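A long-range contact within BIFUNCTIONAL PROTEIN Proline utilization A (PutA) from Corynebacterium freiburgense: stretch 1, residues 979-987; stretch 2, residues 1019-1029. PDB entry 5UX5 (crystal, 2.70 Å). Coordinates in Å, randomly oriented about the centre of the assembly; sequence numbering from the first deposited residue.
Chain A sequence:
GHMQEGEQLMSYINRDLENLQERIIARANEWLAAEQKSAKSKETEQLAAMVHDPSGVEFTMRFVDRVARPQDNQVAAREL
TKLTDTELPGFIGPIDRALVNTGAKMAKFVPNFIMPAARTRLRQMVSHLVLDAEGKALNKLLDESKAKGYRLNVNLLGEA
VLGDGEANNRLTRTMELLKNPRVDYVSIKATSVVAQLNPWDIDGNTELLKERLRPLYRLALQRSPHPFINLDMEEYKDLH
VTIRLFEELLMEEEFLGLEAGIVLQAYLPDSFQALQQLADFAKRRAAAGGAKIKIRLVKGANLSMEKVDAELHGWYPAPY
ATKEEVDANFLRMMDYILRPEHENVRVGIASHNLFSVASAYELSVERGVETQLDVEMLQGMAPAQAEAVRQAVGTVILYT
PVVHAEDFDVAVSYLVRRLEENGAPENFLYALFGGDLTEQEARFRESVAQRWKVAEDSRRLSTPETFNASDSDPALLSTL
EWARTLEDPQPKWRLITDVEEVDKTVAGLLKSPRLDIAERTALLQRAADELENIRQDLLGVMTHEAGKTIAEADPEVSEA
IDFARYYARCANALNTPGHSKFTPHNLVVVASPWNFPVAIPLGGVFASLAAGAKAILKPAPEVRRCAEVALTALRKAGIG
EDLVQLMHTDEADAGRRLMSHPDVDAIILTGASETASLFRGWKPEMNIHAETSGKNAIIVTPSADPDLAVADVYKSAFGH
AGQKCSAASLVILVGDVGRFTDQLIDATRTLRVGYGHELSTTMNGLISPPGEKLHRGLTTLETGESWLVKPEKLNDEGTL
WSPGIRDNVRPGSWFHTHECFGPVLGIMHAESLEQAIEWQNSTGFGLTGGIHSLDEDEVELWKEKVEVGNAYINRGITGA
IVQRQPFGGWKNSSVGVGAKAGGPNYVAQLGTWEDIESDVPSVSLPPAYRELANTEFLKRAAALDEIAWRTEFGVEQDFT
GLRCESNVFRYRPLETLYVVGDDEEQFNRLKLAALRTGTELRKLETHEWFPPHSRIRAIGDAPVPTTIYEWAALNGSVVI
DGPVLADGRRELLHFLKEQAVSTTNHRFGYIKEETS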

# COMPACT_ATOMS: atom_id res chain seq x y z
N VAL A 979 -12.94 11.28 37.28
CA VAL A 979 -12.96 10.31 38.36
C VAL A 979 -14.30 10.41 39.09
O VAL A 979 -14.70 11.51 39.48
N VAL A 980 -14.96 9.28 39.27
CA VAL A 980 -16.25 9.23 39.95
C VAL A 980 -16.14 8.36 41.20
O VAL A 980 -15.66 7.22 41.13
N GLY A 981 -16.56 8.90 42.33
CA GLY A 981 -16.54 8.17 43.58
C GLY A 981 -15.55 8.78 44.55
O GLY A 981 -14.74 9.64 44.20
N ASP A 982 -15.61 8.29 45.79
CA ASP A 982 -14.74 8.81 46.85
C ASP A 982 -14.02 7.66 47.52
O ASP A 982 -14.66 6.78 48.12
N ASP A 983 -12.70 7.66 47.40
CA ASP A 983 -11.84 6.68 48.04
C ASP A 983 -10.42 7.20 47.96
O ASP A 983 -9.81 7.16 46.89
N GLU A 984 -9.88 7.69 49.08
CA GLU A 984 -8.61 8.40 49.04
C GLU A 984 -7.48 7.51 48.54
O GLU A 984 -6.66 7.93 47.71
N GLU A 985 -7.44 6.26 48.99
CA GLU A 985 -6.33 5.41 48.59
C GLU A 985 -6.35 5.18 47.09
O GLU A 985 -5.33 5.36 46.42
N GLN A 986 -7.51 4.81 46.53
CA GLN A 986 -7.59 4.58 45.08
C GLN A 986 -7.36 5.87 44.31
O GLN A 986 -6.68 5.87 43.28
N PHE A 987 -7.89 6.99 44.81
CA PHE A 987 -7.57 8.27 44.18
C PHE A 987 -6.07 8.55 44.16
O PHE A 987 -5.57 9.19 43.24
N ILE A 1019 -14.04 5.00 41.12
CA ILE A 1019 -13.33 4.59 42.32
C ILE A 1019 -14.32 4.42 43.46
O ILE A 1019 -15.35 5.11 43.52
N GLY A 1020 -14.02 3.50 44.37
CA GLY A 1020 -14.84 3.31 45.55
C GLY A 1020 -15.78 2.12 45.42
O GLY A 1020 -15.78 1.38 44.43
N ASP A 1021 -16.57 1.94 46.49
CA ASP A 1021 -17.48 0.82 46.65
C ASP A 1021 -18.89 1.12 46.18
O ASP A 1021 -19.73 0.20 46.13
N ALA A 1022 -19.20 2.37 45.93
CA ALA A 1022 -20.53 2.71 45.48
C ALA A 1022 -20.69 2.39 43.99
O ALA A 1022 -19.72 2.36 43.24
N PRO A 1023 -21.91 2.10 43.55
CA PRO A 1023 -22.15 1.99 42.11
C PRO A 1023 -21.88 3.33 41.46
O PRO A 1023 -21.85 4.38 42.11
N VAL A 1024 -21.60 3.30 40.16
CA VAL A 1024 -21.62 4.57 39.44
C VAL A 1024 -23.07 5.03 39.33
O VAL A 1024 -23.96 4.20 39.04
N PRO A 1025 -23.37 6.29 39.57
CA PRO A 1025 -24.75 6.76 39.37
C PRO A 1025 -25.18 6.56 37.91
O PRO A 1025 -24.43 6.84 36.98
N THR A 1026 -26.42 6.07 37.74
CA THR A 1026 -26.92 5.67 36.42
C THR A 1026 -26.85 6.82 35.42
O THR A 1026 -26.55 6.63 34.24
N THR A 1027 -27.13 8.03 35.89
CA THR A 1027 -27.18 9.16 34.97
C THR A 1027 -25.85 9.37 34.27
O THR A 1027 -25.82 9.79 33.11
N ILE A 1028 -24.73 9.05 34.92
CA ILE A 1028 -23.44 9.20 34.26
C ILE A 1028 -23.31 8.20 33.12
O ILE A 1028 -22.84 8.56 32.04
N TYR A 1029 -23.72 6.95 33.35
CA TYR A 1029 -23.73 5.96 32.27
C TYR A 1029 -24.61 6.43 31.11
O TYR A 1029 -24.21 6.33 29.94

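Where a strand gives way to a helix, the turn between them can seat a single large apolar side chain from a distant segment, and this contact is a compact example. Ile1019 points toward stretch 1 with chi1 p and chi2 t, a rotamer that carries CD1 to within 3.7 Å of Val979 CG1 and 3.8 Å of Phe987 CD1. It meets the phenylalanine ring at its edge, near the ring plane, and Phe987 itself is t. A second apolar patch forms around Val980, also t: its CG1 lies 4.0 Å from Ile1028 CD1, 4.1 Å from Pro1025 CD and, more loosely, 4.4 Å from Val1024 CG1.

Toward the polar edge, the backbone fixes the register, with Ile1019 N donating to Val980 O at 2.7 Å in a nearly straight hydrogen bond. Beside it, Gly981 CA approaches Ile1019 O at 3.3 Å; a CB on Gly981 would collide with that oxygen. Gln986, pointing inward with chi1 m and chi2 t, accepts a hydrogen bond through OE1 from Gly1020 N at 2.8 Å. The same residue is held at its backbone, since Asp983 OD1 caps the helix by accepting from Gln986 N at 3.0 Å. Asp983, t, thereby turns its carboxylate to the helix while its CB packs 3.9 Å from Gly1020 CA.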

# COMPACT_ATOMS: atom_id res chain seq x y z
CB VAL A 979 -11.79 10.52 39.34
CG1 VAL A 979 -11.76 9.43 40.40
CG2 VAL A 979 -10.48 10.58 38.59
CB VAL A 980 -17.35 8.68 39.03
CG1 VAL A 980 -18.65 8.65 39.81
CG2 VAL A 980 -17.49 9.57 37.87
CB ASP A 982 -15.52 9.64 47.87
CG ASP A 982 -16.06 10.95 47.27
OD1 ASP A 982 -15.32 11.66 46.53
OD2 ASP A 982 -17.25 11.25 47.51
CB ASP A 983 -11.98 5.32 47.38
CG ASP A 983 -11.18 4.26 48.09
OD1 ASP A 983 -9.95 4.42 48.25
OD2 ASP A 983 -11.78 3.25 48.50
CB GLU A 984 -8.27 8.97 50.40
CG GLU A 984 -7.27 10.11 50.32
CD GLU A 984 -6.49 10.32 51.62
OE1 GLU A 984 -7.02 9.95 52.71
OE2 GLU A 984 -5.35 10.83 51.53
CB GLU A 985 -6.35 4.10 49.36
CG GLU A 985 -5.41 3.09 48.76
CD GLU A 985 -5.11 1.91 49.66
OE1 GLU A 985 -6.05 1.22 50.12
OE2 GLU A 985 -3.91 1.68 49.90
CB GLN A 986 -8.94 3.97 44.70
CG GLN A 986 -9.18 2.60 45.31
CD GLN A 986 -10.62 2.10 45.16
OE1 GLN A 986 -11.37 2.60 44.32
NE2 GLN A 986 -10.99 1.13 45.97
CB PHE A 987 -8.32 9.41 44.85
CG PHE A 987 -8.40 10.63 43.99
CD1 PHE A 987 -9.38 10.73 43.00
CD2 PHE A 987 -7.48 11.66 44.12
CE1 PHE A 987 -9.45 11.85 42.17
CE2 PHE A 987 -7.55 12.79 43.29
CZ PHE A 987 -8.54 12.88 42.32
CB ILE A 1019 -12.21 5.60 42.70
CG1 ILE A 1019 -12.78 6.94 43.16
CG2 ILE A 1019 -11.26 5.80 41.53
CD1 ILE A 1019 -11.74 7.83 43.76
CB ASP A 1021 -17.51 0.38 48.10
CG ASP A 1021 -16.15 0.01 48.59
OD1 ASP A 1021 -15.53 -0.89 47.97
OD2 ASP A 1021 -15.68 0.66 49.55
CB ALA A 1022 -20.80 4.17 45.74
CB PRO A 1023 -23.62 1.59 42.00
CG PRO A 1023 -23.96 1.00 43.37
CD PRO A 1023 -23.10 1.75 44.35
CB VAL A 1024 -20.96 4.42 38.07
CG1 VAL A 1024 -20.93 5.74 37.34
CG2 VAL A 1024 -19.57 3.86 38.21
CB PRO A 1025 -24.68 8.24 39.74
CG PRO A 1025 -23.46 8.35 40.64
CD PRO A 1025 -22.49 7.32 40.15
CB THR A 1026 -28.36 5.16 36.55
OG1 THR A 1026 -28.36 3.84 37.10
CG2 THR A 1026 -29.05 5.07 35.17
CB THR A 1027 -27.62 10.41 35.74
OG1 THR A 1027 -28.89 10.16 36.34
CG2 THR A 1027 -27.73 11.63 34.83
CB ILE A 1028 -22.29 9.06 35.26
CG1 ILE A 1028 -22.33 10.21 36.25
CG2 ILE A 1028 -20.96 9.02 34.51
CD1 ILE A 1028 -21.70 9.86 37.54
CB TYR A 1029 -24.22 4.60 32.79
CG TYR A 1029 -23.24 3.77 33.58
CD1 TYR A 1029 -22.10 3.22 32.98
CD2 TYR A 1029 -23.45 3.51 34.95
CE1 TYR A 1029 -21.21 2.43 33.72
CE2 TYR A 1029 -22.56 2.73 35.69
CZ TYR A 1029 -21.44 2.19 35.06
OH TYR A 1029 -20.56 1.42 35.77